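PDB 1E9R: conjugal transfer protein TRWB from Escherichia coli, which probably couples DNA processing to DNA transport in bacterial conjugation, assembling as a six-subunit ring of P-loop NTPase-type chains resembling ring helicases and F1-ATPase. Local coordinates for residues Ala43-Pro48 / Ala416-Glu421; Ala51-Leu56 / Gly308-Ala313; His55-Gly60 / Ala335-Leu340; Gly361-Glu366 / Glu389-Pro394. All coordinates share one frame; numbering follows the deposited sequence.

Interaction 1: residues Ala43-Pro48 / Ala416-Glu421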
loop_
_atom_site.group_PDB
_atom_site.type_symbol
_atom_site.label_atom_id
_atom_site.label_comp_id
_atom_site.label_asym_id
_atom_site.label_seq_id
_atom_site.Cartn_x
_atom_site.Cartn_y
_atom_site.Cartn_z
ATOM N N ALA B 43 35.850 15.100 -11.186
ATOM C CA ALA B 43 36.019 14.685 -12.580
ATOM C C ALA B 43 36.798 15.732 -13.383
ATOM O O ALA B 43 36.525 15.955 -14.563
ATOM C CB ALA B 43 34.657 14.448 -13.224
ATOM N N GLY B 44 37.763 16.378 -12.737
ATOM C CA GLY B 44 38.559 17.379 -13.416
ATOM C C GLY B 44 37.967 18.771 -13.342
ATOM O O GLY B 44 38.592 19.742 -13.779
ATOM N N VAL B 45 36.762 18.881 -12.793
ATOM C CA VAL B 45 36.121 20.186 -12.682
ATOM C C VAL B 45 36.280 20.726 -11.274
ATOM O O VAL B 45 35.942 20.048 -10.308
ATOM C CB VAL B 45 34.616 20.122 -13.002
ATOM C CG1 VAL B 45 34.049 21.529 -13.044
ATOM C CG2 VAL B 45 34.379 19.404 -14.322
ATOM N N PRO B 46 36.812 21.953 -11.140
ATOM C CA PRO B 46 36.992 22.537 -9.808
ATOM C C PRO B 46 35.648 22.755 -9.127
ATOM O O PRO B 46 34.703 23.289 -9.712
ATOM C CB PRO B 46 37.742 23.840 -10.090
ATOM C CG PRO B 46 37.292 24.203 -11.448
ATOM C CD PRO B 46 37.295 22.876 -12.180
ATOM N N MET B 47 35.574 22.325 -7.877
ATOM C CA MET B 47 34.357 22.434 -7.112
ATOM C C MET B 47 34.209 23.794 -6.443
ATOM O O MET B 47 35.112 24.262 -5.755
ATOM C CB MET B 47 34.331 21.309 -6.076
ATOM C CG MET B 47 33.213 21.400 -5.061
ATOM S SD MET B 47 32.973 19.824 -4.231
ATOM C CE MET B 47 31.210 19.924 -3.883
ATOM N N PRO B 48 33.069 24.463 -6.667
ATOM C CA PRO B 48 32.842 25.767 -6.053
ATOM C C PRO B 48 33.045 25.604 -4.562
ATOM O O PRO B 48 32.461 24.718 -3.943
ATOM C CB PRO B 48 31.394 26.060 -6.398
ATOM C CG PRO B 48 31.255 25.430 -7.738
ATOM C CD PRO B 48 31.971 24.115 -7.583
ATOM N N ALA B 416 27.547 19.507 -16.965
ATOM C CA ALA B 416 28.488 19.162 -18.018
ATOM C C ALA B 416 28.796 17.664 -18.068
ATOM O O ALA B 416 28.881 17.008 -17.035
ATOM C CB ALA B 416 29.775 19.945 -17.809
ATOM N N LYS B 417 28.948 17.127 -19.276
ATOM C CA LYS B 417 29.295 15.726 -19.458
ATOM C C LYS B 417 30.815 15.743 -19.554
ATOM O O LYS B 417 31.386 16.256 -20.518
ATOM C CB LYS B 417 28.683 15.194 -20.748
ATOM C CG LYS B 417 28.938 13.722 -21.035
ATOM C CD LYS B 417 28.325 13.352 -22.379
ATOM C CE LYS B 417 28.711 11.956 -22.807
ATOM N NZ LYS B 417 28.161 11.614 -24.146
ATOM N N VAL B 418 31.466 15.203 -18.533
ATOM C CA VAL B 418 32.918 15.183 -18.456
ATOM C C VAL B 418 33.437 13.765 -18.259
ATOM O O VAL B 418 32.753 12.921 -17.686
ATOM C CB VAL B 418 33.394 16.065 -17.273
ATOM C CG1 VAL B 418 34.882 15.907 -17.052
ATOM C CG2 VAL B 418 33.071 17.513 -17.553
ATOM N N PRO B 419 34.644 13.474 -18.760
ATOM C CA PRO B 419 35.178 12.128 -18.577
ATOM C C PRO B 419 36.024 12.044 -17.303
ATOM O O PRO B 419 36.618 13.035 -16.858
ATOM C CB PRO B 419 36.007 11.925 -19.831
ATOM C CG PRO B 419 36.588 13.276 -20.016
ATOM C CD PRO B 419 35.393 14.185 -19.811
ATOM N N LEU B 420 36.038 10.855 -16.714
ATOM C CA LEU B 420 36.813 10.574 -15.518
ATOM C C LEU B 420 38.152 10.024 -15.977
ATOM O O LEU B 420 38.223 9.225 -16.916
ATOM C CB LEU B 420 36.121 9.521 -14.662
ATOM C CG LEU B 420 35.160 10.035 -13.601
ATOM C CD1 LEU B 420 34.577 8.863 -12.819
ATOM C CD2 LEU B 420 35.918 10.979 -12.669
ATOM N N GLU B 421 39.211 10.448 -15.307
ATOM C CA GLU B 421 40.554 10.004 -15.645
ATOM C C GLU B 421 41.046 9.037 -14.583
ATOM O O GLU B 421 41.069 9.383 -13.400
ATOM C CB GLU B 421 41.470 11.222 -15.709
ATOM C CG GLU B 421 41.114 12.262 -14.640
ATOM C CD GLU B 421 41.655 13.650 -14.946
ATOM O OE1 GLU B 421 42.467 13.779 -15.895
ATOM O OE2 GLU B 421 41.264 14.610 -14.233
#

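Interaction 2: residues Ala51-Leu56 / Gly308-Ala313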
loop_
_atom_site.group_PDB
_atom_site.type_symbol
_atom_site.label_atom_id
_atom_site.label_comp_id
_atom_site.label_asym_id
_atom_site.label_seq_id
_atom_site.Cartn_x
_atom_site.Cartn_y
_atom_site.Cartn_z
ATOM N N ALA B 51 30.201 25.207 -2.353
ATOM C CA ALA B 51 29.459 23.982 -2.572
ATOM C C ALA B 51 29.985 22.864 -1.678
ATOM O O ALA B 51 29.247 21.947 -1.311
ATOM C CB ALA B 51 29.564 23.580 -4.024
ATOM N N GLU B 52 31.261 22.948 -1.318
ATOM C CA GLU B 52 31.887 21.931 -0.484
ATOM C C GLU B 52 31.105 21.497 0.755
ATOM O O GLU B 52 30.862 20.309 0.950
ATOM C CB GLU B 52 33.277 22.394 -0.067
ATOM C CG GLU B 52 34.281 22.335 -1.175
ATOM C CD GLU B 52 35.603 22.891 -0.745
ATOM O OE1 GLU B 52 35.876 22.887 0.472
ATOM O OE2 GLU B 52 36.367 23.326 -1.623
ATOM N N PRO B 53 30.713 22.450 1.616
ATOM C CA PRO B 53 29.965 22.084 2.819
ATOM C C PRO B 53 28.474 21.815 2.599
ATOM O O PRO B 53 27.729 21.621 3.563
ATOM C CB PRO B 53 30.234 23.257 3.751
ATOM C CG PRO B 53 30.298 24.399 2.810
ATOM C CD PRO B 53 31.110 23.868 1.660
ATOM N N ARG B 54 28.043 21.803 1.335
ATOM C CA ARG B 54 26.648 21.511 1.002
ATOM C C ARG B 54 26.551 20.081 0.447
ATOM O O ARG B 54 25.504 19.633 -0.011
ATOM C CB ARG B 54 26.078 22.553 0.026
ATOM C CG ARG B 54 25.728 23.880 0.719
ATOM C CD ARG B 54 24.973 24.881 -0.189
ATOM N NE ARG B 54 25.757 25.353 -1.341
ATOM C CZ ARG B 54 25.317 26.224 -2.255
ATOM N NH1 ARG B 54 24.092 26.728 -2.163
ATOM N NH2 ARG B 54 26.103 26.596 -3.266
ATOM N N HIS B 55 27.681 19.382 0.495
ATOM C CA HIS B 55 27.788 17.978 0.119
ATOM C C HIS B 55 27.590 17.555 -1.326
ATOM O O HIS B 55 26.984 18.265 -2.127
ATOM C CB HIS B 55 26.873 17.175 1.047
ATOM C CG HIS B 55 26.885 17.684 2.454
ATOM N ND1 HIS B 55 28.044 17.790 3.192
ATOM C CD2 HIS B 55 25.905 18.229 3.214
ATOM C CE1 HIS B 55 27.778 18.386 4.342
ATOM N NE2 HIS B 55 26.488 18.663 4.380
ATOM N N LEU B 56 28.112 16.367 -1.627
ATOM C CA LEU B 56 28.079 15.793 -2.959
ATOM C C LEU B 56 27.636 14.339 -2.972
ATOM O O LEU B 56 28.192 13.495 -2.254
ATOM C CB LEU B 56 29.473 15.872 -3.580
ATOM C CG LEU B 56 29.610 15.340 -5.009
ATOM C CD1 LEU B 56 28.942 16.314 -5.967
ATOM C CD2 LEU B 56 31.078 15.182 -5.377
ATOM N N GLY B 308 32.371 22.723 9.508
ATOM C CA GLY B 308 33.175 22.572 8.308
ATOM C C GLY B 308 33.117 21.173 7.745
ATOM O O GLY B 308 34.073 20.706 7.131
ATOM N N LEU B 309 31.984 20.511 7.953
ATOM C CA LEU B 309 31.776 19.146 7.478
ATOM C C LEU B 309 31.411 19.140 6.005
ATOM O O LEU B 309 30.500 19.858 5.571
ATOM C CB LEU B 309 30.656 18.474 8.276
ATOM C CG LEU B 309 30.551 16.944 8.370
ATOM C CD1 LEU B 309 29.191 16.509 7.843
ATOM C CD2 LEU B 309 31.690 16.266 7.620
ATOM N N ARG B 310 32.141 18.323 5.252
ATOM C CA ARG B 310 31.950 18.174 3.819
ATOM C C ARG B 310 31.814 16.688 3.564
ATOM O O ARG B 310 32.780 15.941 3.728
ATOM C CB ARG B 310 33.162 18.714 3.064
ATOM C CG ARG B 310 33.411 20.189 3.301
ATOM C CD ARG B 310 34.883 20.523 3.142
ATOM N NE ARG B 310 35.099 21.928 2.802
ATOM C CZ ARG B 310 34.813 22.955 3.594
ATOM N NH1 ARG B 310 34.299 22.752 4.804
ATOM N NH2 ARG B 310 35.055 24.193 3.169
ATOM N N VAL B 311 30.618 16.259 3.166
ATOM C CA VAL B 311 30.376 14.842 2.905
ATOM C C VAL B 311 30.283 14.495 1.421
ATOM O O VAL B 311 29.660 15.213 0.638
ATOM C CB VAL B 311 29.076 14.359 3.600
ATOM C CG1 VAL B 311 28.899 12.847 3.402
ATOM C CG2 VAL B 311 29.121 14.725 5.083
ATOM N N VAL B 312 30.921 13.393 1.045
ATOM C CA VAL B 312 30.895 12.908 -0.329
ATOM C C VAL B 312 30.481 11.460 -0.188
ATOM O O VAL B 312 31.178 10.669 0.446
ATOM C CB VAL B 312 32.283 12.980 -0.993
ATOM C CG1 VAL B 312 32.213 12.428 -2.405
ATOM C CG2 VAL B 312 32.777 14.420 -1.010
ATOM N N ALA B 313 29.336 11.118 -0.762
ATOM C CA ALA B 313 28.830 9.759 -0.649
ATOM C C ALA B 313 28.515 9.138 -1.990
ATOM O O ALA B 313 27.936 9.777 -2.863
ATOM C CB ALA B 313 27.576 9.741 0.243
#

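Interaction 3: residues His55-Gly60 / Ala335-Leu340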
loop_
_atom_site.group_PDB
_atom_site.type_symbol
_atom_site.label_atom_id
_atom_site.label_comp_id
_atom_site.label_asym_id
_atom_site.label_seq_id
_atom_site.Cartn_x
_atom_site.Cartn_y
_atom_site.Cartn_z
ATOM N N HIS B 55 27.681 19.382 0.495
ATOM C CA HIS B 55 27.788 17.978 0.119
ATOM C C HIS B 55 27.590 17.555 -1.326
ATOM O O HIS B 55 26.984 18.265 -2.127
ATOM C CB HIS B 55 26.873 17.175 1.047
ATOM C CG HIS B 55 26.885 17.684 2.454
ATOM N ND1 HIS B 55 28.044 17.790 3.192
ATOM C CD2 HIS B 55 25.905 18.229 3.214
ATOM C CE1 HIS B 55 27.778 18.386 4.342
ATOM N NE2 HIS B 55 26.488 18.663 4.380
ATOM N N LEU B 56 28.112 16.367 -1.627
ATOM C CA LEU B 56 28.079 15.793 -2.959
ATOM C C LEU B 56 27.636 14.339 -2.972
ATOM O O LEU B 56 28.192 13.495 -2.254
ATOM C CB LEU B 56 29.473 15.872 -3.580
ATOM C CG LEU B 56 29.610 15.340 -5.009
ATOM C CD1 LEU B 56 28.942 16.314 -5.967
ATOM C CD2 LEU B 56 31.078 15.182 -5.377
ATOM N N LEU B 57 26.652 14.046 -3.816
ATOM C CA LEU B 57 26.136 12.693 -3.961
ATOM C C LEU B 57 26.601 12.146 -5.308
ATOM O O LEU B 57 26.298 12.716 -6.341
ATOM C CB LEU B 57 24.608 12.710 -3.880
ATOM C CG LEU B 57 23.913 11.348 -3.890
ATOM C CD1 LEU B 57 24.429 10.491 -2.744
ATOM C CD2 LEU B 57 22.423 11.541 -3.751
ATOM N N VAL B 58 27.360 11.054 -5.296
ATOM C CA VAL B 58 27.859 10.448 -6.532
ATOM C C VAL B 58 27.039 9.207 -6.854
ATOM O O VAL B 58 27.261 8.142 -6.289
ATOM C CB VAL B 58 29.338 10.048 -6.402
ATOM C CG1 VAL B 58 29.831 9.480 -7.704
ATOM C CG2 VAL B 58 30.158 11.252 -6.008
ATOM N N ASN B 59 26.106 9.355 -7.786
ATOM C CA ASN B 59 25.184 8.285 -8.165
ATOM C C ASN B 59 25.582 7.545 -9.453
ATOM O O ASN B 59 25.791 8.158 -10.500
ATOM C CB ASN B 59 23.781 8.903 -8.300
ATOM C CG ASN B 59 22.669 7.871 -8.318
ATOM O OD1 ASN B 59 21.565 8.171 -8.750
ATOM N ND2 ASN B 59 22.941 6.662 -7.836
ATOM N N GLY B 60 25.681 6.221 -9.373
ATOM C CA GLY B 60 26.049 5.441 -10.539
ATOM C C GLY B 60 26.088 3.950 -10.266
ATOM O O GLY B 60 26.424 3.525 -9.162
ATOM N N ALA B 335 18.092 14.431 -0.595
ATOM C CA ALA B 335 17.846 15.853 -0.767
ATOM C C ALA B 335 18.768 16.691 0.113
ATOM O O ALA B 335 18.801 17.919 -0.003
ATOM C CB ALA B 335 16.385 16.166 -0.449
ATOM N N SER B 336 19.514 16.033 0.995
ATOM C CA SER B 336 20.417 16.745 1.889
ATOM C C SER B 336 21.771 17.022 1.241
ATOM O O SER B 336 22.581 17.773 1.779
ATOM C CB SER B 336 20.578 15.971 3.191
ATOM O OG SER B 336 19.333 15.933 3.867
ATOM N N PHE B 337 22.010 16.403 0.090
ATOM C CA PHE B 337 23.228 16.646 -0.666
ATOM C C PHE B 337 22.782 17.632 -1.758
ATOM O O PHE B 337 21.832 17.357 -2.498
ATOM C CB PHE B 337 23.734 15.372 -1.326
ATOM C CG PHE B 337 24.170 14.312 -0.362
ATOM C CD1 PHE B 337 23.239 13.607 0.388
ATOM C CD2 PHE B 337 25.518 13.982 -0.240
ATOM C CE1 PHE B 337 23.644 12.591 1.233
ATOM C CE2 PHE B 337 25.923 12.967 0.604
ATOM C CZ PHE B 337 24.988 12.272 1.338
ATOM N N ARG B 338 23.459 18.773 -1.855
ATOM C CA ARG B 338 23.105 19.793 -2.833
ATOM C C ARG B 338 23.792 19.678 -4.204
ATOM O O ARG B 338 23.297 20.225 -5.192
ATOM C CB ARG B 338 23.345 21.179 -2.226
ATOM C CG ARG B 338 22.501 21.449 -0.985
ATOM C CD ARG B 338 21.019 21.391 -1.331
ATOM N NE ARG B 338 20.718 22.304 -2.433
ATOM C CZ ARG B 338 20.730 23.632 -2.337
ATOM N NH1 ARG B 338 21.018 24.222 -1.183
ATOM N NH2 ARG B 338 20.478 24.371 -3.407
ATOM N N SER B 339 24.923 18.985 -4.275
ATOM C CA SER B 339 25.606 18.808 -5.555
ATOM C C SER B 339 25.462 17.345 -5.950
ATOM O O SER B 339 25.510 16.454 -5.097
ATOM C CB SER B 339 27.090 19.187 -5.462
ATOM O OG SER B 339 27.276 20.593 -5.397
ATOM N N LEU B 340 25.295 17.097 -7.243
ATOM C CA LEU B 340 25.094 15.739 -7.741
ATOM C C LEU B 340 25.982 15.344 -8.924
ATOM O O LEU B 340 26.344 16.177 -9.754
ATOM C CB LEU B 340 23.626 15.577 -8.154
ATOM C CG LEU B 340 23.217 14.395 -9.043
ATOM C CD1 LEU B 340 23.216 13.111 -8.238
ATOM C CD2 LEU B 340 21.837 14.649 -9.622
#

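Interaction 4: residues Gly361-Glu366 / Glu389-Pro394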
loop_
_atom_site.group_PDB
_atom_site.type_symbol
_atom_site.label_atom_id
_atom_site.label_comp_id
_atom_site.label_asym_id
_atom_site.label_seq_id
_atom_site.Cartn_x
_atom_site.Cartn_y
_atom_site.Cartn_z
ATOM N N GLY B 361 17.093 17.151 -15.248
ATOM C CA GLY B 361 16.115 18.151 -15.631
ATOM C C GLY B 361 15.895 18.450 -17.091
ATOM O O GLY B 361 16.653 18.008 -17.951
ATOM N N GLU B 362 14.834 19.211 -17.354
ATOM C CA GLU B 362 14.463 19.628 -18.709
ATOM C C GLU B 362 14.815 21.094 -18.928
ATOM O O GLU B 362 15.150 21.826 -17.992
ATOM C CB GLU B 362 12.951 19.531 -18.945
ATOM C CG GLU B 362 12.264 18.251 -18.560
ATOM C CD GLU B 362 10.837 18.206 -19.099
ATOM O OE1 GLU B 362 10.092 19.205 -18.931
ATOM O OE2 GLU B 362 10.463 17.165 -19.690
ATOM N N HIS B 363 14.708 21.519 -20.179
ATOM C CA HIS B 363 14.939 22.912 -20.526
ATOM C C HIS B 363 13.846 23.304 -21.519
ATOM O O HIS B 363 13.272 22.440 -22.179
ATOM C CB HIS B 363 16.357 23.118 -21.124
ATOM C CG HIS B 363 16.608 22.406 -22.422
ATOM N ND1 HIS B 363 17.878 22.225 -22.929
ATOM C CD2 HIS B 363 15.764 21.867 -23.336
ATOM C CE1 HIS B 363 17.805 21.611 -24.098
ATOM N NE2 HIS B 363 16.532 21.383 -24.368
ATOM N N GLU B 364 13.504 24.586 -21.575
ATOM C CA GLU B 364 12.525 25.029 -22.548
ATOM C C GLU B 364 13.407 25.759 -23.553
ATOM O O GLU B 364 14.283 26.537 -23.175
ATOM C CB GLU B 364 11.481 25.943 -21.926
ATOM C CG GLU B 364 10.289 26.114 -22.834
ATOM C CD GLU B 364 9.072 26.585 -22.104
ATOM O OE1 GLU B 364 9.161 27.629 -21.431
ATOM O OE2 GLU B 364 8.024 25.909 -22.203
ATOM N N VAL B 365 13.163 25.506 -24.830
ATOM C CA VAL B 365 14.004 26.030 -25.891
ATOM C C VAL B 365 13.221 26.419 -27.157
ATOM O O VAL B 365 12.118 25.928 -27.373
ATOM C CB VAL B 365 15.055 24.913 -26.199
ATOM C CG1 VAL B 365 15.411 24.890 -27.638
ATOM C CG2 VAL B 365 16.277 25.083 -25.311
ATOM N N GLU B 366 13.782 27.311 -27.978
ATOM C CA GLU B 366 13.146 27.716 -29.243
ATOM C C GLU B 366 14.014 27.203 -30.384
ATOM O O GLU B 366 15.234 27.390 -30.371
ATOM C CB GLU B 366 13.017 29.236 -29.354
ATOM C CG GLU B 366 12.165 29.855 -28.272
ATOM C CD GLU B 366 11.907 31.331 -28.492
ATOM O OE1 GLU B 366 12.855 32.057 -28.863
ATOM O OE2 GLU B 366 10.756 31.769 -28.276
ATOM N N GLU B 389 12.040 19.670 -23.111
ATOM C CA GLU B 389 12.675 18.365 -23.260
ATOM C C GLU B 389 13.763 18.109 -22.229
ATOM O O GLU B 389 14.282 19.040 -21.615
ATOM C CB GLU B 389 13.272 18.227 -24.669
ATOM C CG GLU B 389 13.883 19.507 -25.219
ATOM C CD GLU B 389 14.551 19.313 -26.572
ATOM O OE1 GLU B 389 13.961 18.629 -27.445
ATOM O OE2 GLU B 389 15.665 19.859 -26.761
ATOM N N ARG B 390 14.096 16.831 -22.050
ATOM C CA ARG B 390 15.136 16.422 -21.115
ATOM C C ARG B 390 16.478 16.807 -21.691
ATOM O O ARG B 390 16.768 16.524 -22.851
ATOM C CB ARG B 390 15.138 14.900 -20.897
ATOM C CG ARG B 390 13.965 14.341 -20.118
ATOM C CD ARG B 390 13.911 14.876 -18.690
ATOM N NE ARG B 390 12.662 14.493 -18.039
ATOM C CZ ARG B 390 12.359 13.251 -17.662
ATOM N NH1 ARG B 390 13.213 12.246 -17.855
ATOM N NH2 ARG B 390 11.176 13.005 -17.118
ATOM N N VAL B 391 17.301 17.458 -20.891
ATOM C CA VAL B 391 18.623 17.822 -21.350
ATOM C C VAL B 391 19.352 16.505 -21.650
ATOM O O VAL B 391 20.068 16.379 -22.648
ATOM C CB VAL B 391 19.353 18.632 -20.259
ATOM C CG1 VAL B 391 20.815 18.849 -20.626
ATOM C CG2 VAL B 391 18.646 19.973 -20.076
ATOM N N VAL B 392 19.134 15.515 -20.787
ATOM C CA VAL B 392 19.737 14.191 -20.935
ATOM C C VAL B 392 18.624 13.155 -20.900
ATOM O O VAL B 392 17.888 13.081 -19.918
ATOM C CB VAL B 392 20.705 13.872 -19.777
ATOM C CG1 VAL B 392 21.347 12.512 -20.006
ATOM C CG2 VAL B 392 21.757 14.962 -19.652
ATOM N N MET B 393 18.500 12.369 -21.966
ATOM C CA MET B 393 17.472 11.333 -22.062
ATOM C C MET B 393 17.816 10.120 -21.218
ATOM O O MET B 393 18.985 9.815 -21.004
ATOM C CB MET B 393 17.319 10.865 -23.508
ATOM C CG MET B 393 16.246 11.556 -24.309
ATOM S SD MET B 393 16.278 10.977 -26.018
ATOM C CE MET B 393 15.272 9.479 -25.946
ATOM N N PRO B 394 16.798 9.408 -20.714
ATOM C CA PRO B 394 17.092 8.227 -19.904
ATOM C C PRO B 394 17.971 7.264 -20.707
ATOM O O PRO B 394 18.889 6.650 -20.162
ATOM C CB PRO B 394 15.708 7.660 -19.625
ATOM C CG PRO B 394 14.874 8.907 -19.513
ATOM C CD PRO B 394 15.357 9.716 -20.691
HETATM O O HOH W 1 17.685 15.628 -18.303
HETATM O O HOH W 2 9.406 15.328 -17.271
#

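Interaction 1: residues Ala43-Pro48 / Ala416-Glu421
The backbone N of G44 is held by one hydrogen bond, to OE2 of E72 on helix 66-79. The carboxylate of E421 stands nearby without bonding it: its OE2 lies 4.0 Å from G44 CA, brought there by a side chain that leaves the backbone in the crowded position (chi1 37°) and then runs extended. No hydrogen bond joins residues 43-48 to 416-421, so apolar groups do the work. V418 reaches in with both branches. Its CG1, anti to its own backbone N (chi1 172°), pushes up to the carbonyl of A43, CG1 to O 3.0 Å, a tight approach. Its CG2 meets V45 CG2 at 4.0 Å, the two valines crossing obliquely. On the other flank L420 bends its CD2 onto A43, 3.7 Å from CB, and the same leucine packs on L69 and E72 of helix 66-79. A43 is thus touched by both V418 and L420, while V45 also rests on L29 and T33 of helix 26-33. A43 and G44 both have positive phi. At the backbone angles of G44 a CB would jam against the A43 carbonyl O, which explains the glycine. The two residues form a type I' turn, the classic two-residue connection of a tight beta hairpin, here between strands 41-42 and 45-46 and docked beside strand 415-419 of the large mixed sheet.

Interaction 2: residues Ala51-Leu56 / Gly308-Ala313
Two flat groups face this contact. The H55 ring has the carbonyl O of P53 over one face, offset toward the rim, and backbone atoms of R310 and V311 at its edge. The R310 guanidinium has P53 CD centred over one face, with E52 OE1 and G308 CA at its edge, in plane. They sit where the 3-10 turn 52-54 leads into strand 56-59, beside parallel strand 309-315, in the central sheet of a P-loop NTPase fold. R310 runs extended from CG to NE, and NE gives a short bond to E52 OE1, 2.6 Å, received on the anti lone pair; the carboxylate plane is turned 67° from the guanidinium. A weak second bond comes to the same oxygen from R310 NH2, while E52 OE2 pairs with R80, so the buried carboxylate answers two arginines and is likely to stay ionised. NH1 of R310 turns back to the carbonyl O of G308, from above the carbonyl plane. In H55, ND1 accepts the V311 N-H at 3.0 Å, close to the ring plane, which places a neutral ring's proton on NE2, weakly bonded to the carbonyl of L301. The ring thus lengthens the strand ladder by one side-chain rung. Beyond it the ladder is pure backbone: L56 N donates to V311 O at 3.0 Å, and A313 N to L56 O at 3.0 Å, the donor lying nearly along the C=O axis.

Interaction 3: residues His55-Gly60 / Ala335-Leu340
Strand 56-59 is the one that runs into the probable Walker A loop at G60, and here it pairs in parallel with the start of strand 339-342. Two backbone bonds make the ladder: S339 N gives to H55 O at 3.1 Å, and L57 N gives to S339 O at 3.0 Å, both donors in the carbonyl plane. Before the ladder, F337 folds its ring back over strand 56-59. With CG beside its own backbone N (chi1 -65°), the ring receives L57 CD1 squarely over one face, a CH-pi contact of 4.3 Å from CD1 to the F337 centroid, 4° off the normal. Its CD2 also comes to 3.4 Å from L56 O, and H55 CB packs obliquely against it. An alanine in place of F337 would lose the CH-pi contact and would probably loosen the packing of L57 and of V311 and A313, which the ring also touches. On the opposite face of the sheet L56 CD1 rests 3.5 Å from S339 CB, while S339 OG turns to the backbone N of A410. L340, on the L57 face, sends CD1 to N59 CB at 4.2 Å. The F337 carbonyl accepts hydrogen bonds from S346 and T348 of the second subunit, so this strand start also lies at a ring interface. Within the chain, strand 56-59 sits between strands 339-342 and 309-315, with helix 66-79 packed on L56 and V58, and helix 350-360 touching N59 and L340.

Interaction 4: residues Gly361-Glu366 / Glu389-Pro394
H363 leaves its strand in the crowded position, CG between the backbone N and the carbonyl carbon (chi1 64°), and each atom finds a neighbour. CB and CG pass V391 CG2, which crosses the side chain at about a right angle and comes to 3.7 Å from ND1. CD2 lies alongside E389, 3.6 Å from its CG. At the tip, NE2 donates to E389 OE2 at 3.0 Å, nearly straight at 173° and in the ring plane, and the oxygen uses its anti lone pair. Ring and carboxylate are 24° apart, nearly coplanar, and V365 CG2 is centred over one ring face. E389 OE1 is bound in turn by R367, which fixes the carboxylate's rotation; the negative charge would probably favour a protonated H363. An alanine in place of H363 would lose the bond to OE2 and would probably leave E389 and V391 less firmly set. The backbone frames this pair antiparallel: H363 N to E389 O 2.9 Å, E389 N to H363 O 3.2 Å, and past the strand end V391 N to G361 O at 3.1 Å. E362 OE2 and R390 NE make a long ion pair, bridged by a water that takes a bond from R390 NH2 and gives a weak one to OE2; the firmer partners are R388 for E362, and S357 and E354 for R390. The contact thus joins two strands of a three-stranded antiparallel sheet, with 362-368 in the middle and 16-18 beyond it, between the end of helix 350-360 and the start of helix 394-398.

Following the chain from the N terminus, interaction 1 opens first, at 43-48, and closes last, at 416-421, so the other three nest inside its loop. Interactions 2 and 3 start from the same stretch, sharing H55 and L56, and close in turn on 308-313 and 335-340. Together they set strand 56-59 between its two parallel neighbours in the central sheet. Interaction 4 opens only after both have closed, and is a short local loop from 361-366 to 389-394, in the separate antiparallel sheet. M47 of interaction 1 packs against E52 and S339, whereas interaction 4 touches none of the others.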